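Local coordinates for GRAS family transcription factor containing protein, expressed (Oryza sativa Japonica Group, PDB 5HYZ) that binds DNA in vitro through its GRAS domain and probably acts as a homodimeric transcription factor in plant development and abiotic stress resistance, at residues H94-N98 against I122-L127; G117-G121 against S159-T163; P234-L239 against V371-R375; R333-D337 against S350-L354; R141-T145 against F195-E201. All coordinates share one frame. Numbering follows the deposited sequence.

Contact 1 of 5, residues H94-N98 against I122-L127; sequences HLTAN and IQWAAL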
# COMPACT_ATOMS: atom_id res chain seq x y z
N HIS A 94 9.21 1.61 8.36
CA HIS A 94 9.73 0.25 8.06
C HIS A 94 10.57 0.13 6.83
O HIS A 94 11.60 -0.51 6.83
CB HIS A 94 8.54 -0.73 7.87
CG HIS A 94 7.75 -0.91 9.11
ND1 HIS A 94 6.48 -1.47 9.10
CD2 HIS A 94 8.04 -0.61 10.40
CE1 HIS A 94 6.03 -1.51 10.35
NE2 HIS A 94 6.96 -1.00 11.15
N LEU A 95 10.07 0.66 5.73
CA LEU A 95 10.84 0.55 4.50
C LEU A 95 12.15 1.31 4.56
O LEU A 95 13.15 0.85 4.03
CB LEU A 95 10.02 1.02 3.27
CG LEU A 95 8.85 0.06 3.02
CD1 LEU A 95 8.15 0.34 1.70
CD2 LEU A 95 9.14 -1.50 3.17
N THR A 96 12.17 2.48 5.23
CA THR A 96 13.41 3.22 5.27
C THR A 96 14.45 2.50 6.20
O THR A 96 15.65 2.35 5.84
CB THR A 96 13.16 4.66 5.77
OG1 THR A 96 12.20 5.25 4.89
CG2 THR A 96 14.43 5.50 5.72
N ALA A 97 13.97 2.02 7.33
CA ALA A 97 14.82 1.20 8.19
C ALA A 97 15.35 -0.06 7.45
O ALA A 97 16.55 -0.40 7.54
CB ALA A 97 14.03 0.79 9.43
N ASN A 98 14.46 -0.74 6.71
CA ASN A 98 14.87 -1.95 6.02
C ASN A 98 15.94 -1.68 5.00
O ASN A 98 16.84 -2.49 4.80
CB ASN A 98 13.66 -2.62 5.33
CG ASN A 98 12.77 -3.37 6.29
OD1 ASN A 98 13.10 -3.46 7.48
ND2 ASN A 98 11.66 -3.97 5.78
N ILE A 122 5.03 -7.38 9.56
CA ILE A 122 5.15 -6.94 8.13
C ILE A 122 6.51 -6.31 7.81
O ILE A 122 7.03 -6.51 6.70
CB ILE A 122 3.99 -5.99 7.76
CG1 ILE A 122 3.93 -5.88 6.21
CG2 ILE A 122 4.17 -4.67 8.43
CD1 ILE A 122 2.70 -5.14 5.65
N GLN A 123 7.14 -5.60 8.78
CA GLN A 123 8.48 -5.09 8.47
C GLN A 123 9.42 -6.22 8.05
O GLN A 123 10.25 -6.10 7.15
CB GLN A 123 9.08 -4.36 9.72
CG GLN A 123 10.50 -3.76 9.37
CD GLN A 123 11.08 -2.83 10.49
OE1 GLN A 123 10.49 -2.66 11.58
NE2 GLN A 123 12.24 -2.29 10.22
N TRP A 124 9.33 -7.35 8.78
CA TRP A 124 10.27 -8.41 8.49
C TRP A 124 9.90 -9.23 7.30
O TRP A 124 10.78 -9.78 6.66
CB TRP A 124 10.44 -9.31 9.78
CG TRP A 124 10.80 -8.39 10.92
CD1 TRP A 124 10.16 -8.28 12.13
CD2 TRP A 124 11.84 -7.36 10.91
NE1 TRP A 124 10.74 -7.28 12.88
CE2 TRP A 124 11.75 -6.69 12.16
CE3 TRP A 124 12.81 -6.95 9.97
CZ2 TRP A 124 12.58 -5.62 12.51
CZ3 TRP A 124 13.64 -5.82 10.29
CH2 TRP A 124 13.52 -5.18 11.58
N ALA A 125 8.62 -9.31 6.98
CA ALA A 125 8.25 -9.96 5.72
C ALA A 125 8.82 -9.14 4.54
O ALA A 125 9.42 -9.70 3.61
CB ALA A 125 6.74 -10.08 5.62
N ALA A 126 8.71 -7.82 4.66
CA ALA A 126 9.29 -6.96 3.63
C ALA A 126 10.81 -7.13 3.54
O ALA A 126 11.42 -7.18 2.43
CB ALA A 126 8.87 -5.47 3.90
N LEU A 127 11.47 -7.18 4.70
CA LEU A 127 12.90 -7.32 4.68
C LEU A 127 13.32 -8.69 4.11
O LEU A 127 14.28 -8.80 3.37
CB LEU A 127 13.49 -7.20 6.14
CG LEU A 127 15.03 -7.28 6.09
CD1 LEU A 127 15.69 -5.96 5.57
CD2 LEU A 127 15.63 -7.54 7.49
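Two hydrogen bonds join these helices, and both involve N98 and Q123. N98 ND2 donates to the backbone oxygen Q123 O at 2.9 Å. Q123 NE2 donates to N98 OD1 at 3.1 Å. The two ends of one asparagine amide are thus used on the same residue. Q123 O also accepts from L127 N at 2.9 Å, so the helical bond is kept. N98 is also a knob: its side chain sits in a hole made by Q123, W124, A126 and L127. Aromatic and apolar contacts fill in the rest. Q123 CB lies over one face of the H94 ring, 3.9 Å from its centroid, a CH-pi contact. L95 CD2 meets A126 CB at 4.0 Å. The short axes cross at -45° and approach to 9.7 Å, a helix-helix packing within the Rossmann-like GRAS core. Q123 NE2 has a second acceptor, N206 on strand 202-208, which lies under both helices. W124 reaches D115 on strand 110-118, and A125 packs on W341 of the second subunit.

Contact 2 of 5, residues G117-G121 against S159-T163; sequences GIVQG and SLAAT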
# COMPACT_ATOMS: atom_id res chain seq x y z
N GLY A 117 10.47 -4.05 20.15
CA GLY A 117 9.14 -3.51 20.03
C GLY A 117 8.46 -4.00 18.76
O GLY A 117 7.86 -3.23 18.05
N ILE A 118 8.51 -5.31 18.49
CA ILE A 118 7.75 -5.82 17.34
C ILE A 118 6.23 -5.72 17.54
O ILE A 118 5.74 -5.92 18.63
CB ILE A 118 8.15 -7.28 17.01
CG1 ILE A 118 7.43 -7.81 15.76
CG2 ILE A 118 7.80 -8.23 18.19
CD1 ILE A 118 8.15 -9.03 15.17
N VAL A 119 5.48 -5.37 16.49
CA VAL A 119 4.02 -5.36 16.59
C VAL A 119 3.47 -6.56 15.79
O VAL A 119 3.06 -7.53 16.35
CB VAL A 119 3.41 -3.99 16.07
CG1 VAL A 119 1.88 -4.05 16.19
CG2 VAL A 119 4.00 -2.85 16.92
N GLN A 120 3.55 -6.50 14.48
CA GLN A 120 3.09 -7.58 13.60
C GLN A 120 4.32 -7.90 12.72
O GLN A 120 5.42 -7.36 12.85
CB GLN A 120 1.91 -7.19 12.70
CG GLN A 120 0.50 -7.06 13.34
CD GLN A 120 0.03 -8.25 14.21
OE1 GLN A 120 0.23 -8.24 15.42
NE2 GLN A 120 -0.64 -9.22 13.61
N GLY A 121 4.17 -8.81 11.83
CA GLY A 121 5.44 -9.14 11.19
C GLY A 121 5.81 -8.38 9.93
O GLY A 121 6.81 -8.69 9.31
N SER A 159 -0.62 -13.20 19.79
CA SER A 159 -0.23 -12.35 18.65
C SER A 159 1.19 -12.72 18.16
O SER A 159 1.42 -12.90 16.97
CB SER A 159 -0.29 -10.86 19.05
OG SER A 159 0.06 -10.07 17.91
N LEU A 160 2.12 -12.91 19.10
CA LEU A 160 3.49 -13.27 18.72
C LEU A 160 3.57 -14.60 18.07
O LEU A 160 4.30 -14.79 17.13
CB LEU A 160 4.41 -13.29 19.98
CG LEU A 160 4.73 -11.94 20.59
CD1 LEU A 160 5.40 -12.13 22.04
CD2 LEU A 160 5.66 -11.14 19.65
N ALA A 161 2.87 -15.59 18.63
CA ALA A 161 2.89 -16.90 18.00
C ALA A 161 2.35 -16.87 16.58
O ALA A 161 2.84 -17.55 15.70
CB ALA A 161 2.06 -17.93 18.88
N ALA A 162 1.29 -16.10 16.38
CA ALA A 162 0.74 -16.03 15.02
C ALA A 162 1.73 -15.35 14.06
O ALA A 162 1.83 -15.74 12.91
CB ALA A 162 -0.62 -15.30 15.02
N THR A 163 2.37 -14.29 14.54
CA THR A 163 3.42 -13.61 13.72
C THR A 163 4.59 -14.55 13.41
O THR A 163 5.13 -14.59 12.32
CB THR A 163 3.92 -12.37 14.46
OG1 THR A 163 2.87 -11.41 14.54
CG2 THR A 163 5.20 -11.75 13.83
O HOH W 1 2.72 -10.11 17.00
O HOH W 2 1.97 -10.89 11.60
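This is the turn that opens the first beta-alpha-beta crossover of a Rossmann-like fold, where strand 110-118 passes into helix 122-132. Helix 157-174, from the next crossover, packs against it. G117 marks the corner. Its phi/psi of 105/48 would jam a CB against the preceding carbonyl, so glycine is required. I118 supplies the apolar part: its CG2 is 3.9 Å from L160 CD2, and its CD1 is 4.2 Å from T163 CG2. V119 turns its side chain away from the helix, but its carbonyl is linked to the helix by water. Water 1 donates to V119 O at 2.7 Å and is hydrogen-bonded to S159 OG and T163 OG1, both at 2.8 Å. Q120 lies at the exposed margin, beside S159. G121 is the N-cap residue of the next helix. An ideal CB here would come within 3.2 Å of T163 CG2, so the lack of a side chain lets the two elements approach. Water 2 accepts from G121 N at 3.0 Å and is hydrogen-bonded to T163 OG1 at 3.1 Å.

Contact 3 of 5, residues P234-L239 against V371-R375; sequences PAVVTL and VSAWR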
# COMPACT_ATOMS: atom_id res chain seq x y z
N PRO A 234 26.30 -4.48 16.65
CA PRO A 234 25.48 -4.45 15.41
C PRO A 234 26.16 -3.77 14.25
O PRO A 234 26.89 -2.76 14.36
CB PRO A 234 24.20 -3.70 15.88
CG PRO A 234 24.67 -2.88 17.11
CD PRO A 234 25.70 -3.72 17.76
N ALA A 235 25.87 -4.29 13.06
CA ALA A 235 26.27 -3.66 11.83
C ALA A 235 25.56 -2.35 11.67
O ALA A 235 26.08 -1.40 11.00
CB ALA A 235 25.94 -4.60 10.64
N VAL A 236 24.32 -2.27 12.20
CA VAL A 236 23.54 -1.04 12.15
C VAL A 236 22.43 -1.12 13.22
O VAL A 236 21.96 -2.20 13.59
CB VAL A 236 22.90 -0.83 10.72
CG1 VAL A 236 21.79 -1.87 10.45
CG2 VAL A 236 22.34 0.61 10.59
N VAL A 237 22.01 0.04 13.70
CA VAL A 237 20.89 0.21 14.58
C VAL A 237 19.97 1.21 13.93
O VAL A 237 20.40 2.34 13.57
CB VAL A 237 21.33 0.77 15.96
CG1 VAL A 237 20.07 1.01 16.85
CG2 VAL A 237 22.31 -0.20 16.66
N THR A 238 18.72 0.83 13.72
CA THR A 238 17.79 1.75 13.10
C THR A 238 16.85 2.30 14.13
O THR A 238 16.41 1.60 15.05
CB THR A 238 16.98 1.06 11.97
OG1 THR A 238 16.56 -0.23 12.42
CG2 THR A 238 17.91 0.80 10.80
N LEU A 239 16.57 3.60 13.99
CA LEU A 239 15.77 4.31 14.96
C LEU A 239 14.63 5.00 14.24
O LEU A 239 14.88 5.80 13.29
CB LEU A 239 16.62 5.36 15.71
CG LEU A 239 15.88 6.22 16.74
CD1 LEU A 239 15.43 5.35 17.91
CD2 LEU A 239 16.90 7.29 17.28
N VAL A 371 13.45 8.83 10.73
CA VAL A 371 14.17 7.56 10.72
C VAL A 371 15.64 7.87 10.58
O VAL A 371 16.03 8.82 9.86
CB VAL A 371 13.70 6.66 9.55
CG1 VAL A 371 14.60 5.38 9.46
CG2 VAL A 371 12.25 6.16 9.87
N SER A 372 16.49 7.11 11.26
CA SER A 372 17.95 7.29 11.16
C SER A 372 18.64 5.95 11.41
O SER A 372 18.03 5.02 11.96
CB SER A 372 18.47 8.33 12.17
OG SER A 372 17.96 8.04 13.46
N ALA A 373 19.88 5.87 10.98
CA ALA A 373 20.69 4.65 11.15
C ALA A 373 21.98 5.01 11.90
O ALA A 373 22.49 6.13 11.71
CB ALA A 373 21.03 4.03 9.77
N TRP A 374 22.51 4.08 12.70
CA TRP A 374 23.63 4.35 13.63
C TRP A 374 24.52 3.13 13.67
O TRP A 374 24.03 2.03 13.43
CB TRP A 374 23.09 4.62 15.07
CG TRP A 374 22.11 5.74 15.04
CD1 TRP A 374 20.75 5.67 14.76
CD2 TRP A 374 22.41 7.11 15.24
NE1 TRP A 374 20.21 6.93 14.79
CE2 TRP A 374 21.20 7.84 15.07
CE3 TRP A 374 23.60 7.82 15.51
CZ2 TRP A 374 21.13 9.24 15.18
CZ3 TRP A 374 23.52 9.27 15.62
CH2 TRP A 374 22.29 9.93 15.46
N ARG A 375 25.79 3.28 14.03
CA ARG A 375 26.59 2.06 14.35
C ARG A 375 27.70 2.31 15.40
O ARG A 375 27.96 3.53 15.59
CB ARG A 375 27.23 1.48 13.09
CG ARG A 375 28.26 2.40 12.40
CD ARG A 375 29.08 1.64 11.33
NE ARG A 375 28.21 0.76 10.54
CZ ARG A 375 27.88 0.96 9.25
NH1 ARG A 375 28.37 2.03 8.61
NH2 ARG A 375 27.06 0.11 8.61
O HOH W 3 15.48 8.77 13.97
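Apolar side chains lie on both faces of this strand pair. On one face V236 CG2 packs on A373 CB at 3.8 Å. On the other, V237 CB lies 4.3 Å from W374 CB, and L239 CB is 4.2 Å from W374 CD1. Helix 89-104 covers the face of T238 and A373, where A97 touches T238. Helix 311-320 covers the W374 face through Q315 and M318. Between the faces runs an antiparallel ladder. V237 with W374 is a hydrogen-bonded pair: V237 N to W374 O is 2.8 Å and W374 N to V237 O is 2.9 Å. L239 with S372 is the next such pair, with L239 N to S372 O and S372 N to L239 O both 2.9 Å. T238 with A373 is the non-hydrogen-bonded pair between them. W374 NE1 donates to S372 OG at 2.8 Å, which gives the buried indole N-H a partner. At the exposed end the R375 guanidinium grips A235 O, from NH2 at 3.0 Å and NE at 3.1 Å. Strand 236-242 also pairs with the parallel strand 202-208. The continuous backbone bonding therefore implies that the C-terminal strand, in the predicted SAW region, is an integral part of the central sheet, joined antiparallel.

Contact 4 of 5, residues R333-D337 against S350-L354; sequences RSQAD and SLVEL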
# COMPACT_ATOMS: atom_id res chain seq x y z
N ARG A 333 15.37 8.31 -0.39
CA ARG A 333 14.39 9.30 -0.75
C ARG A 333 13.51 8.79 -1.89
O ARG A 333 12.29 9.05 -1.89
CB ARG A 333 15.04 10.64 -1.13
CG ARG A 333 13.99 11.67 -1.51
CD ARG A 333 14.59 13.03 -1.85
NE ARG A 333 14.99 13.76 -0.65
CZ ARG A 333 14.20 14.63 -0.03
NH1 ARG A 333 12.96 14.85 -0.49
NH2 ARG A 333 14.64 15.26 1.04
N SER A 334 14.09 8.09 -2.88
CA SER A 334 13.26 7.58 -3.96
C SER A 334 12.29 6.54 -3.38
O SER A 334 11.13 6.48 -3.78
CB SER A 334 14.10 6.95 -5.10
OG SER A 334 15.09 6.07 -4.56
N GLN A 335 12.74 5.68 -2.50
CA GLN A 335 11.81 4.66 -1.98
C GLN A 335 10.65 5.30 -1.23
O GLN A 335 9.47 4.89 -1.30
CB GLN A 335 12.52 3.72 -1.05
CG GLN A 335 11.58 2.74 -0.44
CD GLN A 335 12.30 1.80 0.45
OE1 GLN A 335 12.31 0.60 0.19
NE2 GLN A 335 12.93 2.34 1.54
N ALA A 336 10.98 6.35 -0.50
CA ALA A 336 9.90 7.08 0.19
C ALA A 336 8.97 7.85 -0.74
O ALA A 336 7.77 7.87 -0.51
CB ALA A 336 10.53 8.02 1.27
N ASP A 337 9.49 8.44 -1.84
CA ASP A 337 8.61 8.99 -2.87
C ASP A 337 7.76 7.97 -3.54
O ASP A 337 6.61 8.22 -3.85
CB ASP A 337 9.45 9.70 -3.93
CG ASP A 337 9.48 11.20 -3.72
OD1 ASP A 337 8.87 11.70 -2.74
OD2 ASP A 337 10.11 11.89 -4.55
N SER A 350 5.47 15.09 2.57
CA SER A 350 6.74 15.28 1.86
C SER A 350 7.86 14.74 2.70
O SER A 350 7.61 14.37 3.84
CB SER A 350 7.04 16.78 1.55
OG SER A 350 7.35 17.49 2.73
N LEU A 351 9.06 14.70 2.15
CA LEU A 351 10.23 14.24 2.92
C LEU A 351 11.10 15.40 3.26
O LEU A 351 11.35 16.27 2.43
CB LEU A 351 11.04 13.21 2.12
CG LEU A 351 10.53 11.80 1.84
CD1 LEU A 351 9.92 11.14 3.10
CD2 LEU A 351 9.54 11.72 0.72
N VAL A 352 11.58 15.43 4.49
CA VAL A 352 12.47 16.50 4.98
C VAL A 352 13.73 15.93 5.59
O VAL A 352 13.65 15.00 6.41
CB VAL A 352 11.73 17.35 6.04
CG1 VAL A 352 12.70 18.25 6.80
CG2 VAL A 352 10.63 18.17 5.34
N GLU A 353 14.89 16.44 5.19
CA GLU A 353 16.13 15.96 5.80
C GLU A 353 16.39 16.74 7.08
O GLU A 353 16.23 17.96 7.11
CB GLU A 353 17.29 16.13 4.81
CG GLU A 353 16.93 15.77 3.39
CD GLU A 353 17.32 14.37 3.06
OE1 GLU A 353 18.04 13.77 3.89
OE2 GLU A 353 16.90 13.86 1.98
N LEU A 354 16.78 16.08 8.15
CA LEU A 354 17.19 16.79 9.37
C LEU A 354 18.62 16.37 9.67
O LEU A 354 18.99 15.21 9.46
CB LEU A 354 16.27 16.50 10.57
CG LEU A 354 14.79 16.74 10.34
CD1 LEU A 354 13.97 16.16 11.47
CD2 LEU A 354 14.53 18.23 10.22
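R333 reaches the strand through an extended side chain. Its chi1 and chi2 are both t, and chi3 turns to m, which swings the guanidinium across L351. One guanidinium face rests over L351 CB, with R333 NH1 3.6 Å from L351 CB. Its edge meets E353 in a salt bridge. R333 NH2 donates to E353 OE2 at 2.8 Å, and R333 NE adds a weak bond to E353 OE2 at 3.3 Å. E353 has chi1 m and chi2 near -96°, between wells. This bend brings the carboxylate back toward the helix. Both segments lie in the predicted SAW region of the GRAS domain. Here helix 332-339 packs beside strand 349-354, which hydrogen-bonds to strand 358-363 in an antiparallel hairpin. The short axes run at 157° and approach to 9.3 Å. L351 is the main apolar residue, with chi1 and chi2 both m. Its CD1 touches A336 CB at 3.7 Å. D337, with chi1 near -99° between wells, brings OD1 to 3.5 Å from L351 CD2. F92 of helix 89-104 touches both A336 and L351. S334 faces away from the strand, and its OG is hydrogen-bonded to Q129 of the second subunit.

Contact 5 of 5, residues R141-T145 against F195-E201; sequences RIRIT and FLVEPDE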
# COMPACT_ATOMS: atom_id res chain seq x y z
N ARG A 141 21.13 -17.79 6.18
CA ARG A 141 20.29 -17.91 7.36
C ARG A 141 19.87 -16.52 7.84
O ARG A 141 20.71 -15.60 7.88
CB ARG A 141 21.06 -18.62 8.51
CG ARG A 141 20.16 -18.86 9.78
CD ARG A 141 20.98 -19.45 10.96
NE ARG A 141 22.03 -18.56 11.43
CZ ARG A 141 22.78 -18.78 12.51
NH1 ARG A 141 22.58 -19.90 13.19
NH2 ARG A 141 23.71 -17.89 12.89
N ILE A 142 18.61 -16.41 8.22
CA ILE A 142 18.10 -15.20 8.85
C ILE A 142 17.42 -15.59 10.17
O ILE A 142 16.50 -16.45 10.17
CB ILE A 142 17.12 -14.46 7.91
CG1 ILE A 142 17.92 -14.02 6.67
CG2 ILE A 142 16.50 -13.27 8.64
CD1 ILE A 142 17.08 -13.94 5.40
N ARG A 143 17.87 -14.97 11.28
CA ARG A 143 17.21 -15.16 12.56
C ARG A 143 16.61 -13.85 13.03
O ARG A 143 17.18 -12.78 12.77
CB ARG A 143 18.24 -15.64 13.61
CG ARG A 143 18.74 -17.02 13.28
CD ARG A 143 19.30 -17.64 14.59
NE ARG A 143 20.48 -16.94 15.05
CZ ARG A 143 20.82 -16.73 16.33
NH1 ARG A 143 20.04 -17.08 17.34
NH2 ARG A 143 21.95 -16.12 16.59
N ILE A 144 15.45 -13.90 13.65
CA ILE A 144 14.84 -12.71 14.24
C ILE A 144 14.55 -12.97 15.72
O ILE A 144 14.00 -14.02 16.09
CB ILE A 144 13.54 -12.32 13.49
CG1 ILE A 144 13.88 -12.10 12.02
CG2 ILE A 144 12.93 -11.05 14.12
CD1 ILE A 144 12.77 -11.41 11.25
N THR A 145 14.99 -12.05 16.57
CA THR A 145 14.63 -12.10 18.00
C THR A 145 13.72 -10.93 18.29
O THR A 145 14.10 -9.78 18.06
CB THR A 145 15.92 -12.03 18.88
OG1 THR A 145 16.75 -13.16 18.58
CG2 THR A 145 15.49 -12.02 20.36
N PHE A 195 20.20 -12.77 24.02
CA PHE A 195 19.93 -12.64 22.59
C PHE A 195 20.57 -13.74 21.76
O PHE A 195 20.29 -13.84 20.56
CB PHE A 195 20.39 -11.23 22.14
CG PHE A 195 19.58 -10.16 22.81
CD1 PHE A 195 19.87 -9.72 24.12
CD2 PHE A 195 18.46 -9.65 22.17
CE1 PHE A 195 19.05 -8.74 24.72
CE2 PHE A 195 17.65 -8.72 22.75
CZ PHE A 195 17.91 -8.25 24.03
N LEU A 196 21.44 -14.56 22.38
CA LEU A 196 22.02 -15.73 21.72
C LEU A 196 22.69 -15.36 20.38
O LEU A 196 22.51 -16.03 19.35
CB LEU A 196 20.94 -16.81 21.52
CG LEU A 196 20.32 -17.25 22.84
CD1 LEU A 196 19.07 -18.10 22.55
CD2 LEU A 196 21.35 -18.14 23.57
N VAL A 197 23.47 -14.28 20.39
CA VAL A 197 24.18 -13.83 19.19
C VAL A 197 25.35 -14.75 18.95
O VAL A 197 25.89 -15.36 19.87
CB VAL A 197 24.65 -12.36 19.30
CG1 VAL A 197 23.43 -11.42 19.42
CG2 VAL A 197 25.65 -12.18 20.44
N GLU A 198 25.69 -14.95 17.68
CA GLU A 198 26.77 -15.85 17.27
C GLU A 198 27.82 -15.09 16.50
O GLU A 198 27.52 -14.10 15.80
CB GLU A 198 26.23 -16.98 16.42
CG GLU A 198 25.20 -17.76 17.20
CD GLU A 198 24.75 -19.01 16.54
OE1 GLU A 198 24.60 -19.05 15.28
OE2 GLU A 198 24.52 -19.98 17.30
N PRO A 199 29.07 -15.53 16.62
CA PRO A 199 30.16 -14.74 16.04
C PRO A 199 30.12 -14.69 14.50
O PRO A 199 30.64 -13.74 13.92
CB PRO A 199 31.43 -15.47 16.56
CG PRO A 199 30.99 -16.88 16.76
CD PRO A 199 29.54 -16.79 17.23
N ASP A 200 29.46 -15.64 13.84
CA ASP A 200 29.49 -15.63 12.38
C ASP A 200 28.29 -14.92 11.71
O ASP A 200 28.04 -15.14 10.52
CB ASP A 200 29.60 -17.07 11.85
CG ASP A 200 28.40 -17.96 12.28
OD1 ASP A 200 27.58 -17.56 13.14
OD2 ASP A 200 28.27 -19.08 11.73
N GLU A 201 27.54 -14.09 12.43
CA GLU A 201 26.35 -13.51 11.83
C GLU A 201 26.44 -12.01 12.01
O GLU A 201 27.10 -11.53 12.93
CB GLU A 201 25.07 -14.09 12.48
CG GLU A 201 24.92 -13.61 13.85
CD GLU A 201 23.84 -14.35 14.66
OE1 GLU A 201 23.20 -15.25 14.07
OE2 GLU A 201 23.66 -13.93 15.84
O HOH W 4 21.67 -15.88 11.16
O HOH W 5 17.83 -15.25 19.71
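A salt-bridge network of two arginines and three acidic residues ties the start of strand 141-148 to the loop that leads into strand 202-208. R141 and R143 alternate with I142 along the strand, so both point to the loop. R141 NH2 donates to E198 OE1 at 2.8 Å, and R141 NH1 to E198 OE1 at 3.0 Å. R141 NH2 also forms a salt bridge with E201 OE1 at 2.9 Å and a long one with D200 OD1 at 3.9 Å. R143 NH2 donates to E201 OE1 at 2.9 Å and, more weakly, to E201 OE2 at 2.9 Å. R143 NH2 further binds the backbone oxygen L196 O at 2.8 Å. E201 is thus shared by both arginines. Its OE2 also accepts from E198 N at 2.9 Å, which closes the carboxylate on the type I turn E198-E201. H112 bonds E201 and T145 as well, and K110 pairs with D200; both lie on strand 110-118. Farther along, water 5 is hydrogen-bonded to T145 OG1 at 2.6 Å and donates to F195 O at 3.0 Å. Strand 110-118 runs parallel to both 141-148 and 202-208, and such a parallel sheet is typical of the Rossmann-like fold.

Contact 3 is the most buried of the five and rests on backbone ladder bonds between strands. Contacts 1, 2, 4 and 5 are partly buried and rely more on side chains or water. Contact 1 packs helix on helix, and its W124 joins it to contact 2 through I118 and to contact 5 through I144. Contact 1 also touches contact 3, where A97 meets T238 and T96 meets V371. Charge gathers toward the outside: contacts 4 and 5 use salt bridges, yet their centres are about 31 Å apart. Contact 2 uses ordered waters instead. Contacts 1 and 4 both touch the second subunit. Contact 4 lies wholly in the predicted SAW region, while contact 3 joins its last strand to the predicted PFYRE region.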